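Local coordinates for glycerol dehydratase (Clostridium butyricum, PDB 1R9D), which probably catalyses the B12-independent dehydration of glycerol by glycyl-radical chemistry, and is caught here with glycerol bound, at residues 640-645 against 762-767; 698-703 against 731-736. All coordinates share one frame; numbering follows the deposited sequence.

The two contacts illustrate how a loop carrying the predicted glycyl-radical site is set near the middle of a large fold. Interaction 1 sets residues 762-767, with that site at G763, against a tight turn beside the bound glycerol; the side chain of S642 lies about 4 Å from that ligand. Interaction 2, nested in sequence within the loop closed by interaction 1, leads into a parallel strand pair. The centres are about 12 Å apart, and L700 joins them: its CD1 packs 3.3 Å from the N of G763, its CB 3.7 Å from the CB of Y640. The Q735 side chain also reaches the G763 backbone. The L700 side chain is about 8 Å from the glycerol.

Interaction 1: residues 640-645 against 762-767; sequences YPSSIN and AGYSAQ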
loop_
_atom_site.group_PDB
_atom_site.type_symbol
_atom_site.label_atom_id
_atom_site.label_comp_id
_atom_site.label_asym_id
_atom_site.label_seq_id
_atom_site.Cartn_x
_atom_site.Cartn_y
_atom_site.Cartn_z
ATOM N N TYR A 640 -0.585 -0.464 33.845
ATOM C CA TYR A 640 0.739 -0.907 34.300
ATOM C C TYR A 640 1.752 0.142 33.838
ATOM O O TYR A 640 1.501 0.862 32.870
ATOM C CB TYR A 640 1.060 -2.318 33.790
ATOM C CG TYR A 640 1.232 -2.487 32.296
ATOM C CD1 TYR A 640 2.434 -2.158 31.673
ATOM C CD2 TYR A 640 0.217 -3.044 31.520
ATOM C CE1 TYR A 640 2.626 -2.388 30.305
ATOM C CE2 TYR A 640 0.393 -3.278 30.158
ATOM C CZ TYR A 640 1.596 -2.951 29.558
ATOM O OH TYR A 640 1.769 -3.196 28.213
ATOM N N PRO A 641 2.922 0.225 34.497
ATOM C CA PRO A 641 3.836 1.270 34.045
ATOM C C PRO A 641 5.256 0.946 33.600
ATOM O O PRO A 641 5.976 1.862 33.203
ATOM C CB PRO A 641 3.900 2.153 35.271
ATOM C CG PRO A 641 4.105 1.086 36.353
ATOM C CD PRO A 641 3.197 -0.100 35.910
ATOM N N SER A 642 5.669 -0.311 33.673
ATOM C CA SER A 642 7.060 -0.641 33.353
ATOM C C SER A 642 7.841 0.240 34.344
ATOM O O SER A 642 7.590 0.167 35.547
ATOM C CB SER A 642 7.406 -0.272 31.911
ATOM O OG SER A 642 8.691 -0.774 31.576
ATOM N N SER A 643 8.765 1.075 33.870
ATOM C CA SER A 643 9.500 1.952 34.787
ATOM C C SER A 643 9.179 3.426 34.531
ATOM O O SER A 643 9.827 4.314 35.088
ATOM C CB SER A 643 11.020 1.728 34.666
ATOM O OG SER A 643 11.521 2.051 33.373
ATOM N N ILE A 644 8.154 3.685 33.720
ATOM C CA ILE A 644 7.803 5.052 33.354
ATOM C C ILE A 644 7.156 5.928 34.427
ATOM O O ILE A 644 7.071 7.143 34.252
ATOM C CB ILE A 644 6.907 5.073 32.083
ATOM C CG1 ILE A 644 7.076 6.408 31.348
ATOM C CG2 ILE A 644 5.437 4.891 32.464
ATOM C CD1 ILE A 644 6.430 6.438 29.967
ATOM N N ASN A 645 6.710 5.339 35.532
ATOM C CA ASN A 645 6.085 6.145 36.583
ATOM C C ASN A 645 7.063 7.175 37.158
ATOM O O ASN A 645 6.654 8.237 37.625
ATOM C CB ASN A 645 5.524 5.253 37.697
ATOM C CG ASN A 645 6.585 4.410 38.372
ATOM O OD1 ASN A 645 7.208 3.550 37.747
ATOM N ND2 ASN A 645 6.791 4.648 39.661
ATOM N N ALA A 762 8.521 -3.757 37.820
ATOM C CA ALA A 762 7.069 -3.736 37.632
ATOM C C ALA A 762 6.676 -4.648 36.475
ATOM O O ALA A 762 6.693 -4.232 35.319
ATOM C CB ALA A 762 6.590 -2.307 37.365
ATOM N N GLY A 763 6.322 -5.892 36.788
ATOM C CA GLY A 763 5.948 -6.833 35.748
ATOM C C GLY A 763 7.171 -7.553 35.208
ATOM O O GLY A 763 7.070 -8.418 34.332
ATOM N N TYR A 764 8.334 -7.193 35.740
ATOM C CA TYR A 764 9.590 -7.806 35.324
ATOM C C TYR A 764 10.638 -7.575 36.394
ATOM O O TYR A 764 10.528 -6.642 37.191
ATOM C CB TYR A 764 10.085 -7.202 34.003
ATOM C CG TYR A 764 10.602 -5.770 34.081
ATOM C CD1 TYR A 764 11.973 -5.490 33.985
ATOM C CD2 TYR A 764 9.724 -4.695 34.193
ATOM C CE1 TYR A 764 12.442 -4.170 33.988
ATOM C CE2 TYR A 764 10.184 -3.378 34.202
ATOM C CZ TYR A 764 11.542 -3.122 34.094
ATOM O OH TYR A 764 11.983 -1.817 34.058
ATOM N N SER A 765 11.652 -8.432 36.404
ATOM C CA SER A 765 12.742 -8.311 37.357
ATOM C C SER A 765 13.956 -7.783 36.602
ATOM O O SER A 765 14.000 -7.835 35.370
ATOM C CB SER A 765 13.048 -9.669 37.989
ATOM O OG SER A 765 11.961 -10.110 38.792
ATOM N N ALA A 766 14.935 -7.259 37.330
ATOM C CA ALA A 766 16.123 -6.727 36.683
ATOM C C ALA A 766 17.338 -6.804 37.581
ATOM O O ALA A 766 17.220 -6.958 38.796
ATOM C CB ALA A 766 15.892 -5.275 36.274
ATOM N N GLN A 767 18.507 -6.709 36.959
ATOM C CA GLN A 767 19.763 -6.702 37.686
ATOM C C GLN A 767 19.778 -5.306 38.295
ATOM O O GLN A 767 19.880 -4.303 37.581
ATOM C CB GLN A 767 20.927 -6.881 36.709
ATOM C CG GLN A 767 22.306 -6.677 37.309
ATOM C CD GLN A 767 23.404 -6.822 36.268
ATOM O OE1 GLN A 767 23.254 -6.373 35.130
ATOM N NE2 GLN A 767 24.518 -7.438 36.655
HETATM O O HOH W 1 4.763 -2.955 34.116
#
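The methyl of A762 presses against the backbone carbonyl of S642, with CB 3.2 Å from O, and reaches the rim of the P641 ring, 4.3 Å from its CD. Next to it, the Y764 side chain extends toward S642 and S643. Its CG sits between the backbone N and the carbonyl carbon (chi1 71°), which swings the ring toward the turn. There CE2 approaches the S642 OG at 4.0 Å, obliquely to the ring, and the phenol OH ends 3.7 Å from the CB of S643.

The surface they meet is a type II' turn from P641 to I644, closed by a 2.9 Å hydrogen bond from I644 N to P641 O. Within it S642 takes a positive phi, and its amide N points to a water rather than to protein. That water accepts from S642 N at 2.8 Å and donates to A762 O at 2.6 Å, bridging the two backbones.

The three hydroxyls find their partners in one neighbouring run of backbone: S642 OG bonds to the carbonyl of H332, S643 OG to that of K331 and Y764 OH to that of G334. G763, the predicted glycyl-radical residue, lies in the loop between strands 758-760 and 765-767, and its backbone angles call for glycine; the radical itself is absent from this structure.

Chemically, then, the two segments are joined by van der Waals contact and one bridging water, while their hydroxyls anchor turn and tyrosine to a common third partner, consistent with a loop, predicted to carry the radical, held beside the bound glycerol.

Interaction 2: residues 698-703 against 731-736; sequences GTLFNQ and GFHVQF
H733 and F701 meet through a side chain standing in for a backbone acceptor. The amide N of F701 donates to ND1 of H733 at 3.2 Å, almost straight (171° at the hydrogen) and in the plane of the imidazole, so ND1 acts here as the unprotonated nitrogen. The isobutyl of L700 runs alongside that ring, its CG 3.7 Å from CE1.

Beyond this point regular parallel pairing takes over, N702 beside Q735 and Q703 beside F736. Q735 N donates to F701 O at 3.2 Å, and Q735 O accepts from Q703 N at 3.2 Å. F701 O also receives the CA-H of V734, with CA 3.4 Å away. F701 holds CG anti to its backbone N (chi1 -179°), which lays CD2 beside V734 CG2. N702 crosses the Q735 side chain obliquely, and its ND2 is held by D667.

Before H733 the two chains lie farther apart and a water bridges them, 2.9 Å from T699 OG1 and accepting from H733 N at 2.9 Å. The hydroxyl is secured further by ND1 of H692. By contrast, the backbone N and O of T699 are buried here without any partner in the model. The N lies over one face of the F732 ring, and on that same face G698 CA makes a CH-pi contact, 4.1 Å from the centroid.

Strands 702-705 and 733-738 belong to a beta-alpha-beta unit whose connecting helix, 712-728, packs on F736 through L719, L722 and I723. F701 meets both Y726 of that helix and C684 and V687 of helix 680-687. Strand 733-738 is flanked by 702-705 and by antiparallel 404-407, whose Y406 meets H733 and Y405 meets V734; 702-705 is an outermost strand of this five-stranded mixed sheet within the chain.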
loop_
_atom_site.group_PDB
_atom_site.type_symbol
_atom_site.label_atom_id
_atom_site.label_comp_id
_atom_site.label_asym_id
_atom_site.label_seq_id
_atom_site.Cartn_x
_atom_site.Cartn_y
_atom_site.Cartn_z
ATOM N N GLY A 698 -4.690 -5.683 31.089
ATOM C CA GLY A 698 -3.951 -5.952 32.312
ATOM C C GLY A 698 -3.708 -4.838 33.320
ATOM O O GLY A 698 -3.575 -3.674 32.965
ATOM N N THR A 699 -3.665 -5.213 34.594
ATOM C CA THR A 699 -3.388 -4.261 35.667
ATOM C C THR A 699 -2.254 -4.874 36.476
ATOM O O THR A 699 -2.144 -6.096 36.570
ATOM C CB THR A 699 -4.620 -4.024 36.579
ATOM O OG1 THR A 699 -4.868 -5.188 37.372
ATOM C CG2 THR A 699 -5.853 -3.716 35.740
ATOM N N LEU A 700 -1.407 -4.031 37.058
ATOM C CA LEU A 700 -0.256 -4.521 37.809
ATOM C C LEU A 700 -0.242 -4.061 39.267
ATOM O O LEU A 700 -0.329 -2.868 39.554
ATOM C CB LEU A 700 1.020 -4.066 37.096
ATOM C CG LEU A 700 2.385 -4.566 37.580
ATOM C CD1 LEU A 700 3.324 -4.644 36.398
ATOM C CD2 LEU A 700 2.932 -3.635 38.645
ATOM N N PHE A 701 -0.105 -5.020 40.175
ATOM C CA PHE A 701 -0.089 -4.731 41.605
ATOM C C PHE A 701 1.209 -5.216 42.264
ATOM O O PHE A 701 1.491 -6.410 42.283
ATOM C CB PHE A 701 -1.324 -5.386 42.244
ATOM C CG PHE A 701 -1.459 -5.157 43.728
ATOM C CD1 PHE A 701 -0.915 -4.028 44.336
ATOM C CD2 PHE A 701 -2.174 -6.059 44.510
ATOM C CE1 PHE A 701 -1.082 -3.801 45.708
ATOM C CE2 PHE A 701 -2.351 -5.839 45.886
ATOM C CZ PHE A 701 -1.803 -4.710 46.479
ATOM N N ASN A 702 1.994 -4.272 42.784
ATOM C CA ASN A 702 3.266 -4.574 43.453
ATOM C C ASN A 702 3.141 -4.491 44.967
ATOM O O ASN A 702 2.524 -3.563 45.491
ATOM C CB ASN A 702 4.350 -3.553 43.083
ATOM C CG ASN A 702 5.190 -3.960 41.890
ATOM O OD1 ASN A 702 5.576 -5.120 41.742
ATOM N ND2 ASN A 702 5.511 -2.983 41.047
ATOM N N GLN A 703 3.738 -5.454 45.659
ATOM C CA GLN A 703 3.791 -5.439 47.113
ATOM C C GLN A 703 5.206 -5.864 47.499
ATOM O O GLN A 703 5.824 -6.688 46.819
ATOM C CB GLN A 703 2.728 -6.349 47.742
ATOM C CG GLN A 703 1.398 -5.611 47.947
ATOM C CD GLN A 703 0.498 -6.257 48.990
ATOM O OE1 GLN A 703 -0.339 -5.590 49.604
ATOM N NE2 GLN A 703 0.658 -7.551 49.187
ATOM N N GLY A 731 -9.161 -9.530 42.042
ATOM C CA GLY A 731 -7.955 -8.818 41.663
ATOM C C GLY A 731 -7.413 -9.524 40.429
ATOM O O GLY A 731 -7.683 -10.711 40.233
ATOM N N PHE A 732 -6.637 -8.812 39.616
ATOM C CA PHE A 732 -6.092 -9.337 38.361
ATOM C C PHE A 732 -4.728 -10.022 38.485
ATOM O O PHE A 732 -4.531 -11.149 38.012
ATOM C CB PHE A 732 -5.974 -8.173 37.368
ATOM C CG PHE A 732 -5.789 -8.588 35.933
ATOM C CD1 PHE A 732 -6.854 -8.516 35.038
ATOM C CD2 PHE A 732 -4.545 -9.003 35.465
ATOM C CE1 PHE A 732 -6.683 -8.848 33.690
ATOM C CE2 PHE A 732 -4.362 -9.339 34.118
ATOM C CZ PHE A 732 -5.434 -9.259 33.231
ATOM N N HIS A 733 -3.790 -9.322 39.110
ATOM C CA HIS A 733 -2.423 -9.809 39.261
ATOM C C HIS A 733 -1.744 -9.245 40.506
ATOM O O HIS A 733 -2.112 -8.182 40.991
ATOM C CB HIS A 733 -1.614 -9.403 38.012
ATOM C CG HIS A 733 -0.177 -9.068 38.289
ATOM N ND1 HIS A 733 0.216 -7.899 38.906
ATOM C CD2 HIS A 733 0.959 -9.768 38.058
ATOM C CE1 HIS A 733 1.530 -7.895 39.045
ATOM N NE2 HIS A 733 2.006 -9.018 38.540
ATOM N N VAL A 734 -0.754 -9.974 41.017
ATOM C CA VAL A 734 0.021 -9.508 42.155
ATOM C C VAL A 734 1.400 -10.174 42.104
ATOM O O VAL A 734 1.543 -11.292 41.607
ATOM C CB VAL A 734 -0.700 -9.801 43.508
ATOM C CG1 VAL A 734 -0.724 -11.294 43.792
ATOM C CG2 VAL A 734 -0.017 -9.026 44.638
ATOM N N GLN A 735 2.419 -9.468 42.582
ATOM C CA GLN A 735 3.778 -10.002 42.589
ATOM C C GLN A 735 4.481 -9.391 43.792
ATOM O O GLN A 735 4.077 -8.326 44.264
ATOM C CB GLN A 735 4.491 -9.631 41.293
ATOM C CG GLN A 735 4.613 -8.143 41.067
ATOM C CD GLN A 735 5.019 -7.804 39.652
ATOM O OE1 GLN A 735 5.450 -6.682 39.371
ATOM N NE2 GLN A 735 4.869 -8.764 38.744
ATOM N N PHE A 736 5.537 -10.039 44.277
ATOM C CA PHE A 736 6.212 -9.553 45.474
ATOM C C PHE A 736 7.729 -9.463 45.480
ATOM O O PHE A 736 8.422 -10.338 44.962
ATOM C CB PHE A 736 5.839 -10.426 46.678
ATOM C CG PHE A 736 4.379 -10.757 46.770
ATOM C CD1 PHE A 736 3.846 -11.823 46.051
ATOM C CD2 PHE A 736 3.533 -9.998 47.568
ATOM C CE1 PHE A 736 2.485 -12.128 46.127
ATOM C CE2 PHE A 736 2.174 -10.292 47.651
ATOM C CZ PHE A 736 1.648 -11.359 46.929
HETATM O O HOH W 2 -3.970 -6.501 39.825
#